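Local coordinates for protein inulin fructotransferase (Bacillus sp. snu-7, PDB 2INV) that catalyses intramolecular fructosyl transfer on inulin, probably releasing a cyclic di-fructose from the chain in a lyase-type reaction, at residues 255-260 and 270-275; 294-299 and 330-335; 350-355 and 372-377. One frame throughout, in Å; residues are numbered along the deposited sequence.

Interaction 1 (255-260 and 270-275); sequences SLIEFT and NRLQGF
Inside the right-handed parallel beta-helix, the corner at L256 and I257 packs against the strand 271-274, so that two walls of the solenoid meet through its apolar interior. The nearest pair of CA atoms, those of L256 and L272, is 7.1 Å apart, too far for strand pairing, and the contact is carried by side chains. L256 stands with CG anti to the carbonyl carbon and an extended second torsion (chi2 -177°), which drives CD1 onto the backbone of the facing strand. There CD1 lies 3.4 Å from Q273 O and touches the flank of L272, 3.8 Å from its CB. I257 adds a second, looser methyl contact: its CD1 meets L272 CD2 at 4.0 Å, the two side chains crossing at about a right angle. L272 thus receives one leucine at its base and one isoleucine at its tip, while L280 also packs against it. Q273 points the other way, its side chain about 5 Å from a bound fructose, and F275 belongs to the glycan pocket. Behind the corner, S255 OG donates to the anti lone pair of E258 OE1 at 2.5 Å, a short bond; E258 OE2 is salt-bridged to R254. The polar side chains S255, E258 and Q273 thus lie outside the contact, which is methyl packing on L272 and on the peptide at Q273, without hydrogen bonds between the segments.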
loop_
_atom_site.group_PDB
_atom_site.type_symbol
_atom_site.label_atom_id
_atom_site.label_comp_id
_atom_site.label_asym_id
_atom_site.label_seq_id
_atom_site.Cartn_x
_atom_site.Cartn_y
_atom_site.Cartn_z
ATOM N N SER A 255 -12.909 7.712 18.232
ATOM C CA SER A 255 -13.300 7.464 16.851
ATOM C C SER A 255 -12.091 6.820 16.184
ATOM O O SER A 255 -10.987 6.862 16.728
ATOM C CB SER A 255 -13.658 8.784 16.149
ATOM O OG SER A 255 -12.536 9.654 16.112
ATOM N N LEU A 256 -12.294 6.215 15.019
ATOM C CA LEU A 256 -11.189 5.585 14.308
ATOM C C LEU A 256 -10.835 6.453 13.113
ATOM O O LEU A 256 -9.666 6.600 12.764
ATOM C CB LEU A 256 -11.565 4.171 13.854
ATOM C CG LEU A 256 -11.803 3.148 14.969
ATOM C CD1 LEU A 256 -12.092 1.793 14.344
ATOM C CD2 LEU A 256 -10.589 3.059 15.889
ATOM N N ILE A 257 -11.854 7.024 12.486
ATOM C CA ILE A 257 -11.654 7.913 11.358
ATOM C C ILE A 257 -12.607 9.067 11.550
ATOM O O ILE A 257 -13.824 8.886 11.620
ATOM C CB ILE A 257 -11.917 7.220 10.019
ATOM C CG1 ILE A 257 -10.837 6.166 9.778
ATOM C CG2 ILE A 257 -11.915 8.252 8.889
ATOM C CD1 ILE A 257 -11.056 5.326 8.550
ATOM N N GLU A 258 -12.038 10.260 11.636
ATOM C CA GLU A 258 -12.840 11.434 11.898
ATOM C C GLU A 258 -12.470 12.616 11.021
ATOM O O GLU A 258 -11.395 13.209 11.161
ATOM C CB GLU A 258 -12.692 11.795 13.376
ATOM C CG GLU A 258 -13.698 12.769 13.892
ATOM C CD GLU A 258 -13.462 13.057 15.354
ATOM O OE1 GLU A 258 -13.260 12.082 16.116
ATOM O OE2 GLU A 258 -13.480 14.246 15.755
ATOM N N PHE A 259 -13.387 12.959 10.125
ATOM C CA PHE A 259 -13.210 14.070 9.202
ATOM C C PHE A 259 -14.102 15.238 9.606
ATOM O O PHE A 259 -15.276 15.039 9.891
ATOM C CB PHE A 259 -13.671 13.691 7.787
ATOM C CG PHE A 259 -12.818 12.678 7.080
ATOM C CD1 PHE A 259 -11.599 12.261 7.597
ATOM C CD2 PHE A 259 -13.227 12.179 5.837
ATOM C CE1 PHE A 259 -10.795 11.361 6.882
ATOM C CE2 PHE A 259 -12.436 11.293 5.130
ATOM C CZ PHE A 259 -11.218 10.883 5.651
ATOM N N THR A 260 -13.566 16.447 9.667
ATOM C CA THR A 260 -14.453 17.564 9.910
ATOM C C THR A 260 -14.307 18.482 8.716
ATOM O O THR A 260 -13.222 18.977 8.418
ATOM C CB THR A 260 -14.202 18.350 11.227
ATOM O OG1 THR A 260 -14.992 19.552 11.200
ATOM C CG2 THR A 260 -12.744 18.702 11.397
ATOM N N ASN A 270 -10.253 -0.627 4.160
ATOM C CA ASN A 270 -9.680 -0.548 5.496
ATOM C C ASN A 270 -10.344 -1.523 6.449
ATOM O O ASN A 270 -11.453 -1.992 6.210
ATOM C CB ASN A 270 -9.827 0.870 6.067
ATOM C CG ASN A 270 -9.058 1.903 5.274
ATOM O OD1 ASN A 270 -7.828 1.979 5.345
ATOM N ND2 ASN A 270 -9.781 2.709 4.508
ATOM N N ARG A 271 -9.644 -1.807 7.542
ATOM C CA ARG A 271 -10.141 -2.688 8.587
ATOM C C ARG A 271 -10.359 -1.829 9.815
ATOM O O ARG A 271 -9.409 -1.281 10.363
ATOM C CB ARG A 271 -9.122 -3.793 8.886
ATOM C CG ARG A 271 -9.606 -4.834 9.921
ATOM C CD ARG A 271 -9.356 -4.394 11.357
ATOM N NE ARG A 271 -9.899 -5.349 12.323
ATOM C CZ ARG A 271 -9.236 -5.794 13.388
ATOM N NH1 ARG A 271 -7.998 -5.377 13.629
ATOM N NH2 ARG A 271 -9.811 -6.657 14.219
ATOM N N LEU A 272 -11.615 -1.687 10.225
ATOM C CA LEU A 272 -11.937 -0.883 11.389
ATOM C C LEU A 272 -12.529 -1.710 12.522
ATOM O O LEU A 272 -13.482 -2.457 12.328
ATOM C CB LEU A 272 -12.914 0.246 11.020
ATOM C CG LEU A 272 -12.329 1.512 10.379
ATOM C CD1 LEU A 272 -11.651 1.174 9.056
ATOM C CD2 LEU A 272 -13.442 2.529 10.167
ATOM N N GLN A 273 -11.953 -1.569 13.711
ATOM C CA GLN A 273 -12.429 -2.274 14.903
ATOM C C GLN A 273 -12.486 -1.308 16.079
ATOM O O GLN A 273 -11.458 -0.772 16.492
ATOM C CB GLN A 273 -11.507 -3.445 15.260
ATOM C CG GLN A 273 -12.110 -4.386 16.309
ATOM C CD GLN A 273 -11.118 -5.354 16.917
ATOM O OE1 GLN A 273 -11.492 -6.453 17.346
ATOM N NE2 GLN A 273 -9.851 -4.948 16.977
ATOM N N GLY A 274 -13.686 -1.086 16.603
ATOM C CA GLY A 274 -13.835 -0.184 17.726
ATOM C C GLY A 274 -14.689 -0.767 18.834
ATOM O O GLY A 274 -15.382 -1.760 18.641
ATOM N N PHE A 275 -14.637 -0.143 20.005
ATOM C CA PHE A 275 -15.429 -0.585 21.155
ATOM C C PHE A 275 -16.488 0.447 21.483
ATOM O O PHE A 275 -17.205 0.315 22.474
ATOM C CB PHE A 275 -14.576 -0.737 22.419
ATOM C CG PHE A 275 -13.488 -1.770 22.326
ATOM C CD1 PHE A 275 -13.704 -2.994 21.708
ATOM C CD2 PHE A 275 -12.262 -1.545 22.948
ATOM C CE1 PHE A 275 -12.715 -3.980 21.720
ATOM C CE2 PHE A 275 -11.276 -2.514 22.966
ATOM C CZ PHE A 275 -11.499 -3.735 22.354
#

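Interaction 2 (294-299 and 330-335); sequences NHIRRT and SDNLFA
The F334 ring carries I296 CD1 over one face, a CH-pi contact 4.0 Å from the ring centroid and 29° off its normal; the two side chains run alongside each other. On the opposite side of the sheet, the H295 ring has L333 O over one face, near its rim, while its NE2 bonds to E288 O of a second subunit. The R297 guanidinium holds T299 CB against one face, 3.8 Å above the plane, and A335 O at its edge, where NH1 donates along an almost straight line at 3.2 Å. Seen from the acceptor, this donor stands 79° out of the carbonyl plane, not on a lone pair; R298 N also donates to A335 O, at 2.9 Å. The amides of N294 and N332 are 15° apart and point the same way, as in the asparagine ladders of parallel beta-helices: N332 OD1 accepts N294 N at 3.0 Å and, weakly, N294 ND2, whose stronger partner is V267 O, while N332 ND2 continues to N366 OD1. Between the side chains runs parallel pairing in register, including I296 N to L333 O at 2.8 Å and A335 N to I296 O at 2.9 Å. A leucine at R297 has no N-H for A335 O, which would probably be held less firmly, with R298 N its remaining donor within these two segments. Backbone bonds thus set the spacing of the rungs; the asparagine amides bond one coil to the next, and A335 O, with two donors, may be somewhat polarised by the guanidinium.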
loop_
_atom_site.group_PDB
_atom_site.type_symbol
_atom_site.label_atom_id
_atom_site.label_comp_id
_atom_site.label_asym_id
_atom_site.label_seq_id
_atom_site.Cartn_x
_atom_site.Cartn_y
_atom_site.Cartn_z
ATOM N N ASN A 294 -14.977 -1.236 3.206
ATOM C CA ASN A 294 -14.350 -1.257 4.527
ATOM C C ASN A 294 -15.042 -2.269 5.429
ATOM O O ASN A 294 -16.248 -2.499 5.312
ATOM C CB ASN A 294 -14.461 0.113 5.206
ATOM C CG ASN A 294 -13.753 1.208 4.441
ATOM O OD1 ASN A 294 -12.522 1.259 4.389
ATOM N ND2 ASN A 294 -14.534 2.089 3.826
ATOM N N HIS A 295 -14.281 -2.876 6.332
ATOM C CA HIS A 295 -14.874 -3.808 7.279
ATOM C C HIS A 295 -15.001 -3.040 8.577
ATOM O O HIS A 295 -14.006 -2.617 9.166
ATOM C CB HIS A 295 -14.013 -5.044 7.507
ATOM C CG HIS A 295 -14.735 -6.148 8.213
ATOM N ND1 HIS A 295 -15.061 -6.093 9.552
ATOM C CD2 HIS A 295 -15.126 -7.370 7.782
ATOM C CE1 HIS A 295 -15.612 -7.237 9.916
ATOM N NE2 HIS A 295 -15.662 -8.028 8.860
ATOM N N ILE A 296 -16.238 -2.861 9.014
ATOM C CA ILE A 296 -16.523 -2.099 10.217
ATOM C C ILE A 296 -17.101 -2.979 11.316
ATOM O O ILE A 296 -18.253 -3.400 11.256
ATOM C CB ILE A 296 -17.481 -0.957 9.855
ATOM C CG1 ILE A 296 -16.928 -0.244 8.615
ATOM C CG2 ILE A 296 -17.633 0.011 11.014
ATOM C CD1 ILE A 296 -17.899 0.664 7.921
ATOM N N ARG A 297 -16.276 -3.258 12.317
ATOM C CA ARG A 297 -16.663 -4.103 13.430
ATOM C C ARG A 297 -16.724 -3.367 14.754
ATOM O O ARG A 297 -15.726 -2.841 15.252
ATOM C CB ARG A 297 -15.711 -5.304 13.529
ATOM C CG ARG A 297 -15.397 -5.768 14.949
ATOM C CD ARG A 297 -16.629 -6.260 15.662
ATOM N NE ARG A 297 -16.432 -7.584 16.240
ATOM C CZ ARG A 297 -17.405 -8.477 16.399
ATOM N NH1 ARG A 297 -18.648 -8.184 16.021
ATOM N NH2 ARG A 297 -17.136 -9.668 16.924
ATOM N N ARG A 298 -17.924 -3.349 15.315
ATOM C CA ARG A 298 -18.172 -2.709 16.591
ATOM C C ARG A 298 -18.424 -3.814 17.608
ATOM O O ARG A 298 -19.158 -4.770 17.322
ATOM C CB ARG A 298 -19.402 -1.806 16.483
ATOM C CG ARG A 298 -19.975 -1.342 17.813
ATOM C CD ARG A 298 -18.970 -0.515 18.587
ATOM N NE ARG A 298 -19.074 -0.760 20.018
ATOM C CZ ARG A 298 -20.096 -0.380 20.779
ATOM N NH1 ARG A 298 -21.120 0.277 20.253
ATOM N NH2 ARG A 298 -20.092 -0.668 22.073
ATOM N N THR A 299 -17.800 -3.708 18.776
ATOM C CA THR A 299 -18.005 -4.713 19.808
ATOM C C THR A 299 -17.670 -4.075 21.146
ATOM O O THR A 299 -17.420 -2.867 21.223
ATOM C CB THR A 299 -17.136 -5.976 19.569
ATOM O OG1 THR A 299 -17.596 -7.043 20.411
ATOM C CG2 THR A 299 -15.676 -5.688 19.872
ATOM N N SER A 330 -20.889 2.732 0.758
ATOM C CA SER A 330 -21.305 1.482 0.144
ATOM C C SER A 330 -20.295 0.354 0.248
ATOM O O SER A 330 -19.153 0.551 0.666
ATOM C CB SER A 330 -21.610 1.734 -1.333
ATOM O OG SER A 330 -20.467 2.278 -1.980
ATOM N N ASP A 331 -20.741 -0.831 -0.154
ATOM C CA ASP A 331 -19.912 -2.020 -0.151
ATOM C C ASP A 331 -19.092 -2.181 1.129
ATOM O O ASP A 331 -17.903 -2.493 1.077
ATOM C CB ASP A 331 -18.992 -1.986 -1.369
ATOM C CG ASP A 331 -18.295 -3.296 -1.604
ATOM O OD1 ASP A 331 -18.951 -4.347 -1.463
ATOM O OD2 ASP A 331 -17.098 -3.279 -1.953
ATOM N N ASN A 332 -19.740 -1.962 2.272
ATOM C CA ASN A 332 -19.096 -2.087 3.585
ATOM C C ASN A 332 -19.721 -3.258 4.347
ATOM O O ASN A 332 -20.898 -3.569 4.141
ATOM C CB ASN A 332 -19.303 -0.809 4.410
ATOM C CG ASN A 332 -18.630 0.407 3.797
ATOM O OD1 ASN A 332 -17.414 0.423 3.592
ATOM N ND2 ASN A 332 -19.420 1.440 3.510
ATOM N N LEU A 333 -18.945 -3.908 5.215
ATOM C CA LEU A 333 -19.475 -5.018 6.007
ATOM C C LEU A 333 -19.461 -4.631 7.485
ATOM O O LEU A 333 -18.399 -4.400 8.060
ATOM C CB LEU A 333 -18.646 -6.296 5.786
ATOM C CG LEU A 333 -19.293 -7.628 6.222
ATOM C CD1 LEU A 333 -18.412 -8.794 5.796
ATOM C CD2 LEU A 333 -19.519 -7.657 7.725
ATOM N N PHE A 334 -20.648 -4.553 8.085
ATOM C CA PHE A 334 -20.776 -4.194 9.493
ATOM C C PHE A 334 -21.006 -5.415 10.383
ATOM O O PHE A 334 -22.010 -6.112 10.247
ATOM C CB PHE A 334 -21.943 -3.222 9.709
ATOM C CG PHE A 334 -21.768 -1.883 9.043
ATOM C CD1 PHE A 334 -21.927 -1.748 7.668
ATOM C CD2 PHE A 334 -21.467 -0.754 9.796
ATOM C CE1 PHE A 334 -21.795 -0.512 7.049
ATOM C CE2 PHE A 334 -21.330 0.494 9.186
ATOM C CZ PHE A 334 -21.495 0.615 7.816
ATOM N N ALA A 335 -20.081 -5.655 11.308
ATOM C CA ALA A 335 -20.185 -6.774 12.245
ATOM C C ALA A 335 -20.318 -6.161 13.633
ATOM O O ALA A 335 -19.348 -5.671 14.209
ATOM C CB ALA A 335 -18.941 -7.644 12.168
#

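Interaction 3 (350-355 and 372-377); sequences PTQILI and VASQHV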
loop_
_atom_site.group_PDB
_atom_site.type_symbol
_atom_site.label_atom_id
_atom_site.label_comp_id
_atom_site.label_asym_id
_atom_site.label_seq_id
_atom_site.Cartn_x
_atom_site.Cartn_y
_atom_site.Cartn_z
ATOM N N PRO A 350 -29.398 -0.575 18.131
ATOM C CA PRO A 350 -28.149 0.013 17.659
ATOM C C PRO A 350 -28.294 0.495 16.216
ATOM O O PRO A 350 -28.942 -0.160 15.392
ATOM C CB PRO A 350 -27.173 -1.147 17.798
ATOM C CG PRO A 350 -27.610 -1.747 19.092
ATOM C CD PRO A 350 -29.129 -1.739 18.997
ATOM N N THR A 351 -27.699 1.644 15.915
ATOM C CA THR A 351 -27.751 2.198 14.565
ATOM C C THR A 351 -26.422 1.977 13.869
ATOM O O THR A 351 -25.391 2.452 14.336
ATOM C CB THR A 351 -28.038 3.716 14.581
ATOM O OG1 THR A 351 -29.330 3.964 15.152
ATOM C CG2 THR A 351 -27.992 4.288 13.167
ATOM N N GLN A 352 -26.438 1.238 12.767
ATOM C CA GLN A 352 -25.208 0.992 12.036
ATOM C C GLN A 352 -24.810 2.255 11.292
ATOM O O GLN A 352 -23.701 2.773 11.467
ATOM C CB GLN A 352 -25.374 -0.163 11.042
ATOM C CG GLN A 352 -25.601 -1.545 11.685
ATOM C CD GLN A 352 -24.665 -1.836 12.836
ATOM O OE1 GLN A 352 -23.436 -1.704 12.718
ATOM N NE2 GLN A 352 -25.243 -2.253 13.964
ATOM N N ILE A 353 -25.710 2.755 10.453
ATOM C CA ILE A 353 -25.416 3.966 9.697
ATOM C C ILE A 353 -26.427 5.078 9.958
ATOM O O ILE A 353 -27.632 4.912 9.765
ATOM C CB ILE A 353 -25.361 3.684 8.180
ATOM C CG1 ILE A 353 -24.200 2.739 7.886
ATOM C CG2 ILE A 353 -25.193 4.986 7.405
ATOM C CD1 ILE A 353 -24.167 2.215 6.468
ATOM N N LEU A 354 -25.923 6.216 10.424
ATOM C CA LEU A 354 -26.768 7.367 10.702
ATOM C C LEU A 354 -26.395 8.537 9.814
ATOM O O LEU A 354 -25.245 8.992 9.781
ATOM C CB LEU A 354 -26.666 7.805 12.167
ATOM C CG LEU A 354 -27.383 9.124 12.469
ATOM C CD1 LEU A 354 -28.880 8.957 12.244
ATOM C CD2 LEU A 354 -27.098 9.544 13.901
ATOM N N ILE A 355 -27.399 9.022 9.103
ATOM C CA ILE A 355 -27.251 10.152 8.213
ATOM C C ILE A 355 -27.899 11.293 9.003
ATOM O O ILE A 355 -29.098 11.544 8.915
ATOM C CB ILE A 355 -27.964 9.838 6.871
ATOM C CG1 ILE A 355 -27.436 8.501 6.326
ATOM C CG2 ILE A 355 -27.727 10.935 5.855
ATOM C CD1 ILE A 355 -25.934 8.489 6.046
ATOM N N VAL A 372 -28.134 -8.328 17.846
ATOM C CA VAL A 372 -29.389 -7.750 18.269
ATOM C C VAL A 372 -30.111 -7.062 17.131
ATOM O O VAL A 372 -29.521 -6.756 16.098
ATOM C CB VAL A 372 -29.164 -6.723 19.392
ATOM C CG1 VAL A 372 -28.524 -7.382 20.589
ATOM C CG2 VAL A 372 -28.279 -5.590 18.882
ATOM N N ALA A 373 -31.404 -6.836 17.326
ATOM C CA ALA A 373 -32.200 -6.149 16.328
ATOM C C ALA A 373 -31.488 -4.812 16.193
ATOM O O ALA A 373 -31.194 -4.161 17.190
ATOM C CB ALA A 373 -33.624 -5.949 16.827
ATOM N N SER A 374 -31.198 -4.408 14.965
ATOM C CA SER A 374 -30.488 -3.161 14.731
ATOM C C SER A 374 -31.022 -2.410 13.525
ATOM O O SER A 374 -31.511 -3.024 12.574
ATOM C CB SER A 374 -29.000 -3.464 14.535
ATOM O OG SER A 374 -28.336 -2.397 13.877
ATOM N N GLN A 375 -30.956 -1.082 13.570
ATOM C CA GLN A 375 -31.399 -0.295 12.434
ATOM C C GLN A 375 -30.133 -0.086 11.613
ATOM O O GLN A 375 -29.221 0.643 12.030
ATOM C CB GLN A 375 -31.995 1.048 12.872
ATOM C CG GLN A 375 -33.432 0.962 13.421
ATOM C CD GLN A 375 -34.376 0.167 12.535
ATOM O OE1 GLN A 375 -34.681 -0.994 12.825
ATOM N NE2 GLN A 375 -34.846 0.788 11.451
ATOM N N HIS A 376 -30.077 -0.764 10.469
ATOM C CA HIS A 376 -28.935 -0.695 9.574
ATOM C C HIS A 376 -28.671 0.725 9.112
ATOM O O HIS A 376 -27.521 1.154 8.991
ATOM C CB HIS A 376 -29.180 -1.581 8.357
ATOM C CG HIS A 376 -29.316 -3.031 8.687
ATOM N ND1 HIS A 376 -29.268 -4.018 7.728
ATOM C CD2 HIS A 376 -29.503 -3.662 9.871
ATOM C CE1 HIS A 376 -29.419 -5.195 8.306
ATOM N NE2 HIS A 376 -29.564 -5.007 9.605
ATOM N N VAL A 377 -29.745 1.447 8.832
ATOM C CA VAL A 377 -29.606 2.811 8.377
ATOM C C VAL A 377 -30.704 3.676 8.951
ATOM O O VAL A 377 -31.872 3.291 8.980
ATOM C CB VAL A 377 -29.659 2.890 6.835
ATOM C CG1 VAL A 377 -29.384 4.312 6.383
ATOM C CG2 VAL A 377 -28.657 1.928 6.229
#
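Two successive coils of the right-handed parallel beta-helix lie in register here, towards its C-terminal end, and both turn a corner together, at Q352 and at H376. Backbone hydrogen bonds come first. Q375 N donates to P350 O at 2.9 Å, nearly along the C=O axis, and Q352 N returns to Q375 O at 2.9 Å with a well-aligned N-H (161°). The next residue departs from the alternation of a flat parallel pair: I353 N goes to H376 O at 2.8 Å, so consecutive N-H groups use consecutive carbonyls. That bond is more bent (138°), and the donor sits above the carbonyl plane, consistent with the turn of the chain. Beyond it, where I353 and V377 form a parallel bridge, V377 CA also approaches I353 O at 3.2 Å in a CA-H...O contact.

Apolar packing flanks this ladder. At the loop end, the P350 ring meets V372 at about a right angle, CG to CG2 at 3.9 Å; V372 CG2 occupies the crowded position between backbone N and carbonyl carbon. At the other end, I353 CB and V377 CG2 are 4.2 Å apart, and both residues also pack on V363. The H376 side chain starts out away from 350-355, and its ND1 bonds to S391 O.

Side-chain hydrogen bonds run in series from Q352 to S374 to P350 O. Q352 folds back at chi2, which points NE2 at S374 OG. S374 OG, anti to its own backbone N, donates to P350 O at 2.8 Å, making that carbonyl a double acceptor. Into the same OG points Q352 NE2, at 3.1 Å and almost straight (173°), with the hydroxyl oxygen lying in the plane of the amide.

Interactions 1 and 2 are wholly buried, whereas interaction 3 is mainly buried but includes the exposed A373. Interaction 1 spans the inside of the coil with methyl contacts; interactions 2 and 3 join coils stacked on each other through parallel backbone bonds and polar side chains. Strand 271-274 of interaction 1 pairs directly with 294-299 of interaction 2: L272 N lies 2.8 Å from H295 O, a probable hydrogen bond. Interaction 2 meets interaction 3 through the interior, where F334 CZ packs 3.4 Å from I353 CD1. Interactions 1 and 2 also touch a second subunit; interaction 3 touches no other chain of the assembly. Interaction 1 lies closest to the bound fructose.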